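Local coordinates for mannan endo-1,4-beta-mannosidase (Bacillus subtilis, PDB 3CBW), which hydrolyses internal beta-1,4-mannosidic linkages in mannan, galactomannan and glucomannan, contributing to the degradation of glucomannan, at residues Asn96-Met100 / Glu161-Val167; Leu115-Gln121 / Arg147-Met151; His32-Arg36 / Thr341-Glu345. The protein carries 3 engineered substitutions. All coordinates share one frame; numbering follows the deposited sequence.

Overall arrangement
All three contacts belong to the shell around the parallel barrel of this glycosyl hydrolase 26 enzyme. Interactions 1 and 2 share helix 143-163: the first uses its end and the turn beyond, packed on the start of helix 96-104, and the second uses a turn near its start, against the loop after strand 108-114. Their centres lie 25 Å apart, and both are partly buried, mixing apolar packing with one side-chain hydrogen bond each. Interaction 3 is a surface contact on the opposite side of the chain's centre from interaction 2. There the C-terminal tail meets the 3-10 turn that follows helix 21-32, chiefly through side-chain polar bonds, many of them to backbone carbonyls.

Interaction 1: Asn96-Met100 / Glu161-Val167; sequences NGDLM and ELENQGV
Met100 and Leu162 bring their CA atoms to 6.3 Å, the nearest backbone approach between the start of helix 96-104 and the end of helix 143-163. These are neighbouring outer helices of the TIM barrel, lying before and after strand 108-114 in the chain, and that strand supports both: Leu99 and Leu162 each rest on Ile111, while Leu99 and Val167 reach Pro109.

Leu162 sets its two methyls against Asn96. CD2 lies 3.6 Å from the backbone O of Asn96, and CD1 is close to OD1 of its amide. Met100 CG packs 4.2 Å from CG2 of Val167, and its SD lies by Glu161 O. The fit of Met100 CG against Leu162 CD2 is doubtful, as the two are modelled closer than carbons can sit. The methionine is extended as far as SD, but its last torsion is nearly eclipsed (chi3 -10°). The Met100 and Gln165 side chains cross at about a right angle, Met100 CE lying 4.1 Å from Gln165 CG.

Helix 143-163 gives way to the loop through a Schellman motif. Gly166, with positive phi, is the C-prime residue. Gly166 N bonds to Glu163 O, and Leu162 O is gripped twice, by Val167 N and Gln165 N from opposite faces of its plane, a turn that brings Val167 back toward Met100.

In the polar part exposed Glu161 reaches the buried amide of Asn96. Glu161 has CG anti to its backbone N (chi1 -175°) and stays extended beyond it, which carries the carboxylate to the amide. There OD1 bonds to Tyr77 OH, and ND2 also gives to Gly158 O. In the nearly straight bond to Glu161, Asn96 ND2 meets OE1 at 2.9 Å, with OE1 in the amide plane but ND2 39° above the carboxylate plane.

Interaction 2: Leu115-Gln121 / Arg147-Met151; sequences LANPAFQ and RLNAM
Arg147, Met151 and Pro118 carry this contact, in which one turn of helix 143-163 lies against the loop that leaves strand 108-114. Arg147 runs extended from CG to NE along the type I turn Asn117-Phe120. Its NH1 gives a fairly straight hydrogen bond (164°) to Pro118 O, 3.0 Å away. The oxygen lies in the guanidinium plane, but NH1 approaches from 41° above the carbonyl plane. A second carbonyl is close in a different way: Phe120 O sits over one face of the guanidinium, near its rim, 3.3 Å from Arg147 NE and too poorly angled to accept from it. The N of Gln121 is over the centre of that same face. A methionine in place of Arg147 would probably leave Pro118 O without this donor and strip both carbonyls of a nearby positive charge.

Pro118 packs against the first residues of this turn. Its CB is 3.7 Å from CB of Arg147, with the backbone N of Leu148 close by, and CG meets Leu148 CB, while Trp183 and Ile137 also touch the proline.

One turn further along, Met151 folds back at its last torsion (chi3 -61°), which brings CE to 3.3 Å from Ala116 O and to 4.1 Å from Pro118 CD, the two side chains crossing at about a right angle. Its SD faces Ala116 CB. Leu115 CD2 lies 4.3 Å from the same SD of Met151.

The loop also braces itself: Asn117 OD1 takes the N-H of Ala119 in an Asx turn, and Asn117 ND2 reaches His124 O. The loop begins directly after His114, which probably binds substrate, as in relatives. The arrangement is that of a TIM-barrel loop at the C-terminal end of its strand, the catalytic end in this fold, backed by the first part of helix 143-163, the second helix after the loop.

Interaction 3: His32-Arg36 / Thr341-Glu345; sequences HLPNR and TPIVE
Two nitrogens of Arg36 share one backbone carbonyl of the chain's last ordered residues: NH2 donates to Pro342 O at 2.7 Å, and NE adds a weak bond to the same oxygen. NH2 gives its second N-H to Thr341 OG1 at 2.9 Å, both acceptors of NH2 lying in the guanidinium plane. The third nitrogen, NH1, is turned to Asn39 O, and Leu33 CD2 covers one face of the group, so its rotation is well fixed. Thr341 OG1 is itself tied to Ile334 O.

Further along the tail, Asn35 ND2 donates to Val344 O at 2.8 Å, with the oxygen in the amide plane. The valine side chain packs as well, CG2 of Val344 lying 3.9 Å from Arg36 CG and CG1 close to Asn35 CB. Water 1 accepts from Val344 N.

His32 is met in two ways, over one face and at its edge. CG2 of Ile343, anti to its own backbone N, comes over the face, 3.8 Å from the ring centroid, as a CH-pi contact. NE2 of His32 gives to Glu345 OE1 at 2.9 Å in a bent bond (131°), the carboxylate turned 73° from the ring. Because ND1 also bonds to Asn28 O, the ring is probably doubly protonated. Glu345 OE1 takes a further bond from His10 N.

Far from the annotated sites, this contact joins the two ends of a TIM-barrel chain: the C-terminal tail lies against the 3-10 turn that follows helix 21-32, and is tied by a His-carboxylate hydrogen bond.

Interaction 1: Asn96-Met100 / Glu161-Val167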
ATOM      1  N   ASN A  96      -8.013  -2.606  13.251  1.00  8.89           N
ATOM      2  CA  ASN A  96      -9.192  -2.055  12.576  1.00  9.41           C
ATOM      3  C   ASN A  96      -9.821  -0.861  13.272  1.00  9.58           C
ATOM      4  O   ASN A  96     -10.155   0.120  12.625  1.00  9.28           O
ATOM      5  CB  ASN A  96     -10.264  -3.118  12.400  1.00  9.53           C
ATOM      6  CG  ASN A  96     -10.066  -3.959  11.160  1.00  9.30           C
ATOM      7  OD1 ASN A  96      -9.206  -3.687  10.330  1.00  9.34           O
ATOM      8  ND2 ASN A  96     -10.894  -4.981  11.018  1.00 10.08           N
ATOM      9  N   GLY A  97     -10.014  -0.943  14.587  1.00  9.55           N
ATOM     10  CA  GLY A  97     -10.634   0.160  15.327  1.00  9.61           C
ATOM     11  C   GLY A  97      -9.926   1.483  15.063  1.00  9.53           C
ATOM     12  O   GLY A  97     -10.562   2.498  14.764  1.00  9.32           O
ATOM     13  N   ASP A  98      -8.599   1.468  15.167  1.00  9.01           N
ATOM     14  CA  ASP A  98      -7.782   2.653  14.925  1.00  9.38           C
ATOM     15  C   ASP A  98      -7.859   3.134  13.481  1.00  9.08           C
ATOM     16  O   ASP A  98      -7.839   4.340  13.225  1.00  9.36           O
ATOM     17  CB  ASP A  98      -6.336   2.402  15.336  1.00  9.68           C
ATOM     18  CG  ASP A  98      -6.147   2.444  16.845  1.00 10.08           C
ATOM     19  OD1 ASP A  98      -6.948   3.099  17.547  1.00 10.01           O
ATOM     20  OD2 ASP A  98      -5.190   1.820  17.336  1.00 14.19           O
ATOM     21  N   LEU A  99      -7.968   2.200  12.539  1.00  8.76           N
ATOM     22  CA  LEU A  99      -8.104   2.590  11.139  1.00  9.28           C
ATOM     23  C   LEU A  99      -9.439   3.287  10.876  1.00  9.50           C
ATOM     24  O   LEU A  99      -9.495   4.293  10.167  1.00  9.50           O
ATOM     25  CB  LEU A  99      -7.953   1.374  10.240  1.00  9.21           C
ATOM     26  CG  LEU A  99      -6.625   0.609  10.272  1.00  9.61           C
ATOM     27  CD1 LEU A  99      -6.656  -0.536   9.280  1.00 10.57           C
ATOM     28  CD2 LEU A  99      -5.419   1.505  10.012  1.00 11.23           C
ATOM     29  N   MET A 100     -10.511   2.740  11.440  1.00  9.90           N
ATOM     30  CA  MET A 100     -11.828   3.359  11.318  1.00 11.38           C
ATOM     31  C   MET A 100     -11.852   4.742  11.959  1.00 10.13           C
ATOM     32  O   MET A 100     -12.380   5.695  11.386  1.00  9.94           O
ATOM     33  CB  MET A 100     -12.892   2.457  11.942  1.00 11.32           C
ATOM     34  CG  MET A 100     -13.013   1.086  11.270  1.00 13.82           C
ATOM     35  SD  MET A 100     -14.255  -0.053  11.957  1.00 18.68           S
ATOM     36  CE  MET A 100     -14.664   0.877  13.447  1.00 13.88           C
ATOM     37  N   GLU A 161     -15.235  -5.491   8.571  1.00  9.95           N
ATOM     38  CA  GLU A 161     -15.492  -4.622   9.715  1.00 10.57           C
ATOM     39  C   GLU A 161     -15.407  -3.142   9.305  1.00 10.44           C
ATOM     40  O   GLU A 161     -16.228  -2.318   9.703  1.00 10.53           O
ATOM     41  CB  GLU A 161     -14.528  -4.928  10.857  1.00 11.29           C
ATOM     42  CG  GLU A 161     -14.856  -4.136  12.102  1.00 13.22           C
ATOM     43  CD  GLU A 161     -13.921  -4.399  13.260  1.00 15.03           C
ATOM     44  OE1 GLU A 161     -12.922  -5.153  13.109  1.00 14.72           O
ATOM     45  OE2 GLU A 161     -14.203  -3.822  14.330  1.00 18.45           O
ATOM     46  N   LEU A 162     -14.423  -2.812   8.475  1.00  9.86           N
ATOM     47  CA  LEU A 162     -14.262  -1.443   7.987  1.00 10.41           C
ATOM     48  C   LEU A 162     -15.372  -1.082   7.001  1.00  9.94           C
ATOM     49  O   LEU A 162     -15.905   0.029   7.045  1.00  9.92           O
ATOM     50  CB  LEU A 162     -12.877  -1.264   7.343  1.00 10.53           C
ATOM     51  CG  LEU A 162     -11.697  -1.721   8.221  1.00 13.84           C
ATOM     52  CD1 LEU A 162     -10.418  -1.809   7.412  1.00 15.30           C
ATOM     53  CD2 LEU A 162     -11.508  -0.849   9.427  1.00 17.34           C
ATOM     54  N   GLU A 163     -15.750  -2.025   6.142  1.00  9.64           N
ATOM     55  CA  GLU A 163     -16.809  -1.785   5.170  1.00 10.31           C
ATOM     56  C   GLU A 163     -18.138  -1.461   5.846  1.00 10.72           C
ATOM     57  O   GLU A 163     -18.914  -0.647   5.341  1.00 10.98           O
ATOM     58  CB  GLU A 163     -16.959  -2.997   4.264  1.00 11.01           C
ATOM     59  CG  GLU A 163     -17.844  -2.724   3.068  1.00 12.98           C
ATOM     60  CD  GLU A 163     -18.203  -3.959   2.312  1.00 14.79           C
ATOM     61  OE1 GLU A 163     -17.986  -5.067   2.846  1.00 17.31           O
ATOM     62  OE2 GLU A 163     -18.682  -3.812   1.171  1.00 16.15           O
ATOM     63  N   ASN A 164     -18.390  -2.094   6.991  1.00 10.73           N
ATOM     64  CA  ASN A 164     -19.635  -1.876   7.746  1.00 12.01           C
ATOM     65  C   ASN A 164     -19.797  -0.447   8.241  1.00 12.66           C
ATOM     66  O   ASN A 164     -20.921  -0.006   8.524  1.00 13.70           O
ATOM     67  CB  ASN A 164     -19.722  -2.845   8.925  1.00 12.59           C
ATOM     68  CG  ASN A 164     -19.977  -4.277   8.489  1.00 12.46           C
ATOM     69  OD1 ASN A 164     -20.373  -4.530   7.356  1.00 14.21           O
ATOM     70  ND2 ASN A 164     -19.763  -5.223   9.398  1.00 14.74           N
ATOM     71  N   GLN A 165     -18.688   0.279   8.341  1.00 12.42           N
ATOM     72  CA  GLN A 165     -18.741   1.698   8.696  1.00 13.32           C
ATOM     73  C   GLN A 165     -18.471   2.599   7.486  1.00 12.03           C
ATOM     74  O   GLN A 165     -18.248   3.802   7.642  1.00 11.97           O
ATOM     75  CB  GLN A 165     -17.752   2.008   9.818  1.00 14.60           C
ATOM     76  CG  GLN A 165     -18.072   1.345  11.139  1.00 18.99           C
ATOM     77  CD  GLN A 165     -19.020   2.178  11.965  1.00 24.05           C
ATOM     78  OE1 GLN A 165     -20.225   2.185  11.723  1.00 26.14           O
ATOM     79  NE2 GLN A 165     -18.476   2.900  12.943  1.00 26.21           N
ATOM     80  N   GLY A 166     -18.464   2.012   6.289  1.00 10.90           N
ATOM     81  CA  GLY A 166     -18.272   2.793   5.063  1.00 10.07           C
ATOM     82  C   GLY A 166     -16.877   3.396   4.908  1.00 10.05           C
ATOM     83  O   GLY A 166     -16.720   4.414   4.237  1.00  9.98           O
ATOM     84  N   VAL A 167     -15.869   2.777   5.522  1.00  9.30           N
ATOM     85  CA  VAL A 167     -14.512   3.322   5.519  1.00  9.47           C
ATOM     86  C   VAL A 167     -13.747   2.857   4.276  1.00  9.16           C
ATOM     87  O   VAL A 167     -13.522   1.655   4.112  1.00  8.97           O
ATOM     88  CB  VAL A 167     -13.762   2.857   6.772  1.00  9.63           C
ATOM     89  CG1 VAL A 167     -12.302   3.300   6.742  1.00 11.18           C
ATOM     90  CG2 VAL A 167     -14.472   3.369   8.029  1.00 11.35           C
TER

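Interaction 2: Leu115-Gln121 / Arg147-Met151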
ATOM      1  N   LEU A 115       2.238 -11.635   3.856  1.00  8.07           N
ATOM      2  CA  LEU A 115       1.605 -12.946   3.923  1.00  8.97           C
ATOM      3  C   LEU A 115       2.584 -14.062   4.193  1.00  8.73           C
ATOM      4  O   LEU A 115       3.635 -14.149   3.548  1.00  8.89           O
ATOM      5  CB  LEU A 115       0.900 -13.270   2.610  1.00  9.18           C
ATOM      6  CG  LEU A 115      -0.318 -12.444   2.205  1.00  9.36           C
ATOM      7  CD1 LEU A 115      -0.758 -12.882   0.802  1.00 10.81           C
ATOM      8  CD2 LEU A 115      -1.445 -12.634   3.217  1.00  9.14           C
ATOM      9  N   ALA A 116       2.210 -14.942   5.120  1.00  8.87           N
ATOM     10  CA  ALA A 116       2.884 -16.229   5.256  1.00  9.04           C
ATOM     11  C   ALA A 116       2.784 -16.983   3.935  1.00  8.87           C
ATOM     12  O   ALA A 116       1.918 -16.694   3.096  1.00  8.99           O
ATOM     13  CB  ALA A 116       2.275 -17.026   6.394  1.00  9.79           C
ATOM     14  N   ASN A 117       3.675 -17.956   3.766  1.00  9.63           N
ATOM     15  CA  ASN A 117       3.881 -18.651   2.510  1.00  9.59           C
ATOM     16  C   ASN A 117       3.106 -19.960   2.500  1.00 10.10           C
ATOM     17  O   ASN A 117       3.478 -20.910   3.197  1.00 10.58           O
ATOM     18  CB  ASN A 117       5.376 -18.926   2.382  1.00  9.94           C
ATOM     19  CG  ASN A 117       5.771 -19.551   1.074  1.00  9.86           C
ATOM     20  OD1 ASN A 117       4.950 -20.090   0.334  1.00 10.15           O
ATOM     21  ND2 ASN A 117       7.075 -19.494   0.786  1.00 10.31           N
ATOM     22  N   PRO A 118       2.035 -20.031   1.695  1.00  9.88           N
ATOM     23  CA  PRO A 118       1.188 -21.230   1.725  1.00 10.34           C
ATOM     24  C   PRO A 118       1.808 -22.460   1.055  1.00 10.98           C
ATOM     25  O   PRO A 118       1.193 -23.522   1.055  1.00 11.46           O
ATOM     26  CB  PRO A 118      -0.089 -20.770   1.021  1.00 10.34           C
ATOM     27  CG  PRO A 118       0.359 -19.704   0.085  1.00 10.57           C
ATOM     28  CD  PRO A 118       1.529 -19.024   0.741  1.00 10.14           C
ATOM     29  N   ALA A 119       3.017 -22.342   0.514  1.00 11.23           N
ATOM     30  CA  ALA A 119       3.758 -23.541   0.100  1.00 11.88           C
ATOM     31  C   ALA A 119       4.231 -24.330   1.320  1.00 12.21           C
ATOM     32  O   ALA A 119       4.645 -25.490   1.192  1.00 12.81           O
ATOM     33  CB  ALA A 119       4.939 -23.173  -0.797  1.00 11.92           C
ATOM     34  N   PHE A 120       4.169 -23.706   2.494  1.00 12.25           N
ATOM     35  CA  PHE A 120       4.606 -24.286   3.760  1.00 13.47           C
ATOM     36  C   PHE A 120       3.450 -24.348   4.746  1.00 13.64           C
ATOM     37  O   PHE A 120       2.414 -23.711   4.551  1.00 13.24           O
ATOM     38  CB  PHE A 120       5.737 -23.443   4.365  1.00 14.53           C
ATOM     39  CG  PHE A 120       7.011 -23.488   3.581  1.00 15.83           C
ATOM     40  CD1 PHE A 120       8.003 -24.414   3.901  1.00 17.74           C
ATOM     41  CD2 PHE A 120       7.230 -22.609   2.525  1.00 16.11           C
ATOM     42  CE1 PHE A 120       9.197 -24.461   3.178  1.00 19.01           C
ATOM     43  CE2 PHE A 120       8.406 -22.643   1.790  1.00 17.07           C
ATOM     44  CZ  PHE A 120       9.399 -23.576   2.117  1.00 18.29           C
ATOM     45  N   GLN A 121       3.634 -25.110   5.818  1.00 13.96           N
ATOM     46  CA  GLN A 121       2.614 -25.234   6.844  1.00 14.19           C
ATOM     47  C   GLN A 121       2.261 -23.870   7.454  1.00 13.81           C
ATOM     48  O   GLN A 121       1.098 -23.591   7.745  1.00 13.48           O
ATOM     49  CB  GLN A 121       3.083 -26.222   7.918  1.00 15.30           C
ATOM     50  CG  GLN A 121       2.108 -26.412   9.071  1.00 16.87           C
ATOM     51  CD  GLN A 121       2.236 -25.347  10.145  1.00 18.06           C
ATOM     52  OE1 GLN A 121       3.319 -24.797  10.373  1.00 19.20           O
ATOM     53  NE2 GLN A 121       1.126 -25.048  10.814  1.00 19.01           N
ATOM     54  N   ARG A 147      -4.587 -23.304   2.074  1.00 10.68           N
ATOM     55  CA  ARG A 147      -3.877 -22.434   3.019  1.00 11.01           C
ATOM     56  C   ARG A 147      -4.010 -20.977   2.591  1.00 10.40           C
ATOM     57  O   ARG A 147      -4.282 -20.097   3.419  1.00 10.42           O
ATOM     58  CB  ARG A 147      -2.402 -22.817   3.092  1.00 11.23           C
ATOM     59  CG  ARG A 147      -2.105 -24.077   3.882  1.00 11.66           C
ATOM     60  CD  ARG A 147      -0.633 -24.375   3.703  1.00 13.23           C
ATOM     61  NE  ARG A 147      -0.245 -25.681   4.220  1.00 14.68           N
ATOM     62  CZ  ARG A 147       0.669 -26.471   3.666  1.00 14.99           C
ATOM     63  NH1 ARG A 147       1.291 -26.126   2.538  1.00 14.40           N
ATOM     64  NH2 ARG A 147       0.931 -27.642   4.233  1.00 16.51           N
ATOM     65  N   LEU A 148      -3.837 -20.722   1.298  1.00 10.15           N
ATOM     66  CA  LEU A 148      -4.032 -19.354   0.804  1.00 10.78           C
ATOM     67  C   LEU A 148      -5.442 -18.856   1.132  1.00 10.81           C
ATOM     68  O   LEU A 148      -5.618 -17.780   1.723  1.00 10.52           O
ATOM     69  CB  LEU A 148      -3.773 -19.246  -0.700  1.00 10.89           C
ATOM     70  CG  LEU A 148      -4.057 -17.861  -1.304  1.00 10.92           C
ATOM     71  CD1 LEU A 148      -3.135 -16.775  -0.726  1.00 13.01           C
ATOM     72  CD2 LEU A 148      -3.930 -17.915  -2.810  1.00 13.05           C
ATOM     73  N   ASN A 149      -6.449 -19.661   0.796  1.00 10.87           N
ATOM     74  CA  ASN A 149      -7.825 -19.254   1.026  1.00 11.53           C
ATOM     75  C   ASN A 149      -8.183 -19.063   2.495  1.00 11.15           C
ATOM     76  O   ASN A 149      -8.970 -18.179   2.821  1.00 11.25           O
ATOM     77  CB  ASN A 149      -8.788 -20.191   0.306  1.00 12.24           C
ATOM     78  CG  ASN A 149      -8.777 -19.976  -1.191  1.00 13.96           C
ATOM     79  OD1 ASN A 149      -8.465 -18.879  -1.670  1.00 17.27           O
ATOM     80  ND2 ASN A 149      -9.130 -21.013  -1.940  1.00 15.77           N
ATOM     81  N   ALA A 150      -7.566 -19.842   3.386  1.00 11.09           N
ATOM     82  CA  ALA A 150      -7.755 -19.647   4.823  1.00 11.54           C
ATOM     83  C   ALA A 150      -7.260 -18.273   5.275  1.00 10.80           C
ATOM     84  O   ALA A 150      -7.904 -17.592   6.083  1.00 11.07           O
ATOM     85  CB  ALA A 150      -7.069 -20.750   5.622  1.00 12.30           C
ATOM     86  N   MET A 151      -6.109 -17.860   4.756  1.00 10.25           N
ATOM     87  CA  MET A 151      -5.608 -16.509   5.038  1.00  9.85           C
ATOM     88  C   MET A 151      -6.533 -15.443   4.459  1.00  9.67           C
ATOM     89  O   MET A 151      -6.878 -14.470   5.127  1.00  9.10           O
ATOM     90  CB  MET A 151      -4.198 -16.319   4.474  1.00 10.32           C
ATOM     91  CG  MET A 151      -3.086 -17.145   5.167  1.00 10.64           C
ATOM     92  SD  MET A 151      -1.340 -16.703   4.694  1.00  8.05           S
ATOM     93  CE  MET A 151      -1.382 -17.068   2.926  1.00 13.75           C
TER

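Interaction 3: His32-Arg36 / Thr341-Glu345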
ATOM      1  N   HIS A  32      -7.640  13.483  -8.813  1.00  9.01           N
ATOM      2  CA  HIS A  32      -7.561  14.873  -9.268  1.00  9.56           C
ATOM      3  C   HIS A  32      -6.572  15.752  -8.502  1.00  9.76           C
ATOM      4  O   HIS A  32      -6.384  16.924  -8.860  1.00  9.99           O
ATOM      5  CB  HIS A  32      -8.944  15.523  -9.248  1.00  9.79           C
ATOM      6  CG  HIS A  32      -9.831  15.092 -10.371  1.00 10.21           C
ATOM      7  ND1 HIS A  32     -10.540  13.914 -10.352  1.00 10.54           N
ATOM      8  CD2 HIS A  32     -10.141  15.703 -11.539  1.00 11.99           C
ATOM      9  CE1 HIS A  32     -11.243  13.810 -11.466  1.00 11.16           C
ATOM     10  NE2 HIS A  32     -11.019  14.885 -12.202  1.00 13.11           N
ATOM     11  N   LEU A  33      -5.924  15.217  -7.469  1.00  9.04           N
ATOM     12  CA  LEU A  33      -5.008  16.032  -6.670  1.00  9.23           C
ATOM     13  C   LEU A  33      -3.908  16.742  -7.477  1.00  9.21           C
ATOM     14  O   LEU A  33      -3.615  17.900  -7.183  1.00  9.69           O
ATOM     15  CB  LEU A  33      -4.397  15.216  -5.526  1.00  9.18           C
ATOM     16  CG  LEU A  33      -5.383  14.858  -4.405  1.00  9.13           C
ATOM     17  CD1 LEU A  33      -4.767  13.835  -3.474  1.00  9.48           C
ATOM     18  CD2 LEU A  33      -5.839  16.103  -3.617  1.00 10.27           C
ATOM     19  N   PRO A  34      -3.284  16.070  -8.472  1.00  9.35           N
ATOM     20  CA  PRO A  34      -2.195  16.770  -9.185  1.00 10.44           C
ATOM     21  C   PRO A  34      -2.620  17.992 -10.004  1.00 11.18           C
ATOM     22  O   PRO A  34      -1.757  18.719 -10.497  1.00 12.02           O
ATOM     23  CB  PRO A  34      -1.628  15.679 -10.102  1.00 10.75           C
ATOM     24  CG  PRO A  34      -2.012  14.382  -9.423  1.00 10.50           C
ATOM     25  CD  PRO A  34      -3.403  14.677  -8.943  1.00  9.78           C
ATOM     26  N   ASN A  35      -3.921  18.227 -10.148  1.00 10.85           N
ATOM     27  CA  ASN A  35      -4.405  19.445 -10.810  1.00 11.51           C
ATOM     28  C   ASN A  35      -4.381  20.675  -9.908  1.00 11.41           C
ATOM     29  O   ASN A  35      -4.551  21.797 -10.385  1.00 12.01           O
ATOM     30  CB  ASN A  35      -5.814  19.229 -11.350  1.00 11.79           C
ATOM     31  CG  ASN A  35      -5.885  18.115 -12.373  1.00 13.19           C
ATOM     32  OD1 ASN A  35      -4.916  17.832 -13.077  1.00 14.86           O
ATOM     33  ND2 ASN A  35      -7.039  17.475 -12.462  1.00 15.68           N
ATOM     34  N   ARG A  36      -4.178  20.470  -8.612  1.00 10.70           N
ATOM     35  CA  ARG A  36      -4.127  21.569  -7.653  1.00 11.09           C
ATOM     36  C   ARG A  36      -2.788  22.278  -7.718  1.00 11.57           C
ATOM     37  O   ARG A  36      -1.826  21.751  -8.281  1.00 11.65           O
ATOM     38  CB  ARG A  36      -4.341  21.050  -6.231  1.00 10.38           C
ATOM     39  CG  ARG A  36      -5.705  20.453  -5.971  1.00 10.72           C
ATOM     40  CD  ARG A  36      -5.723  19.865  -4.583  1.00  9.58           C
ATOM     41  NE  ARG A  36      -7.089  19.597  -4.145  1.00 10.07           N
ATOM     42  CZ  ARG A  36      -7.439  19.433  -2.875  1.00 10.18           C
ATOM     43  NH1 ARG A  36      -6.517  19.465  -1.915  1.00 10.44           N
ATOM     44  NH2 ARG A  36      -8.714  19.219  -2.564  1.00 11.21           N
ATOM     45  N   THR A 341     -12.911  18.996   0.195  1.00 13.03           N
ATOM     46  CA  THR A 341     -12.014  19.993  -0.400  1.00 12.57           C
ATOM     47  C   THR A 341     -12.012  19.823  -1.930  1.00 12.76           C
ATOM     48  O   THR A 341     -12.336  18.744  -2.436  1.00 12.16           O
ATOM     49  CB  THR A 341     -10.589  19.938   0.175  1.00 12.02           C
ATOM     50  OG1 THR A 341     -10.037  18.633  -0.052  1.00 11.74           O
ATOM     51  CG2 THR A 341     -10.577  20.272   1.679  1.00 11.77           C
ATOM     52  N   PRO A 342     -11.692  20.898  -2.676  1.00 13.73           N
ATOM     53  CA  PRO A 342     -11.958  20.944  -4.110  1.00 14.29           C
ATOM     54  C   PRO A 342     -11.394  19.835  -4.977  1.00 14.48           C
ATOM     55  O   PRO A 342     -10.253  19.371  -4.791  1.00 14.59           O
ATOM     56  CB  PRO A 342     -11.347  22.283  -4.537  1.00 14.85           C
ATOM     57  CG  PRO A 342     -11.445  23.127  -3.322  1.00 15.03           C
ATOM     58  CD  PRO A 342     -11.132  22.176  -2.198  1.00 14.24           C
ATOM     59  N   ILE A 343     -12.218  19.408  -5.921  1.00 14.45           N
ATOM     60  CA  ILE A 343     -11.773  18.585  -7.020  1.00 15.24           C
ATOM     61  C   ILE A 343     -11.519  19.530  -8.187  1.00 15.94           C
ATOM     62  O   ILE A 343     -12.455  20.147  -8.720  1.00 17.12           O
ATOM     63  CB  ILE A 343     -12.816  17.502  -7.367  1.00 15.15           C
ATOM     64  CG1 ILE A 343     -12.957  16.527  -6.186  1.00 14.96           C
ATOM     65  CG2 ILE A 343     -12.433  16.768  -8.651  1.00 16.48           C
ATOM     66  CD1 ILE A 343     -14.060  15.476  -6.325  1.00 14.89           C
ATOM     67  N   VAL A 344     -10.249  19.677  -8.552  1.00 16.01           N
ATOM     68  CA  VAL A 344      -9.846  20.553  -9.648  1.00 16.74           C
ATOM     69  C   VAL A 344      -9.696  19.705 -10.912  1.00 17.35           C
ATOM     70  O   VAL A 344      -9.056  18.652 -10.884  1.00 16.55           O
ATOM     71  CB  VAL A 344      -8.505  21.274  -9.329  1.00 16.67           C
ATOM     72  CG1 VAL A 344      -8.108  22.220 -10.469  1.00 17.09           C
ATOM     73  CG2 VAL A 344      -8.581  22.037  -8.004  1.00 17.12           C
ATOM     74  N   GLU A 345     -10.285  20.166 -12.018  1.00 18.86           N
ATOM     75  CA  GLU A 345     -10.140  19.493 -13.322  1.00 20.38           C
ATOM     76  C   GLU A 345      -8.942  20.004 -14.122  1.00 21.00           C
ATOM     77  O   GLU A 345      -8.297  20.988 -13.746  1.00 22.04           O
ATOM     78  CB  GLU A 345     -11.416  19.644 -14.155  1.00 20.91           C
ATOM     79  CG  GLU A 345     -12.691  19.156 -13.472  1.00 21.69           C
ATOM     80  CD  GLU A 345     -12.739  17.642 -13.255  1.00 22.38           C
ATOM     81  OE1 GLU A 345     -12.079  16.878 -14.001  1.00 21.15           O
ATOM     82  OE2 GLU A 345     -13.461  17.224 -12.328  1.00 23.16           O
TER
HETATM   83  O   HOH W   1      -8.122  18.393  -7.117  1.00 10.42           O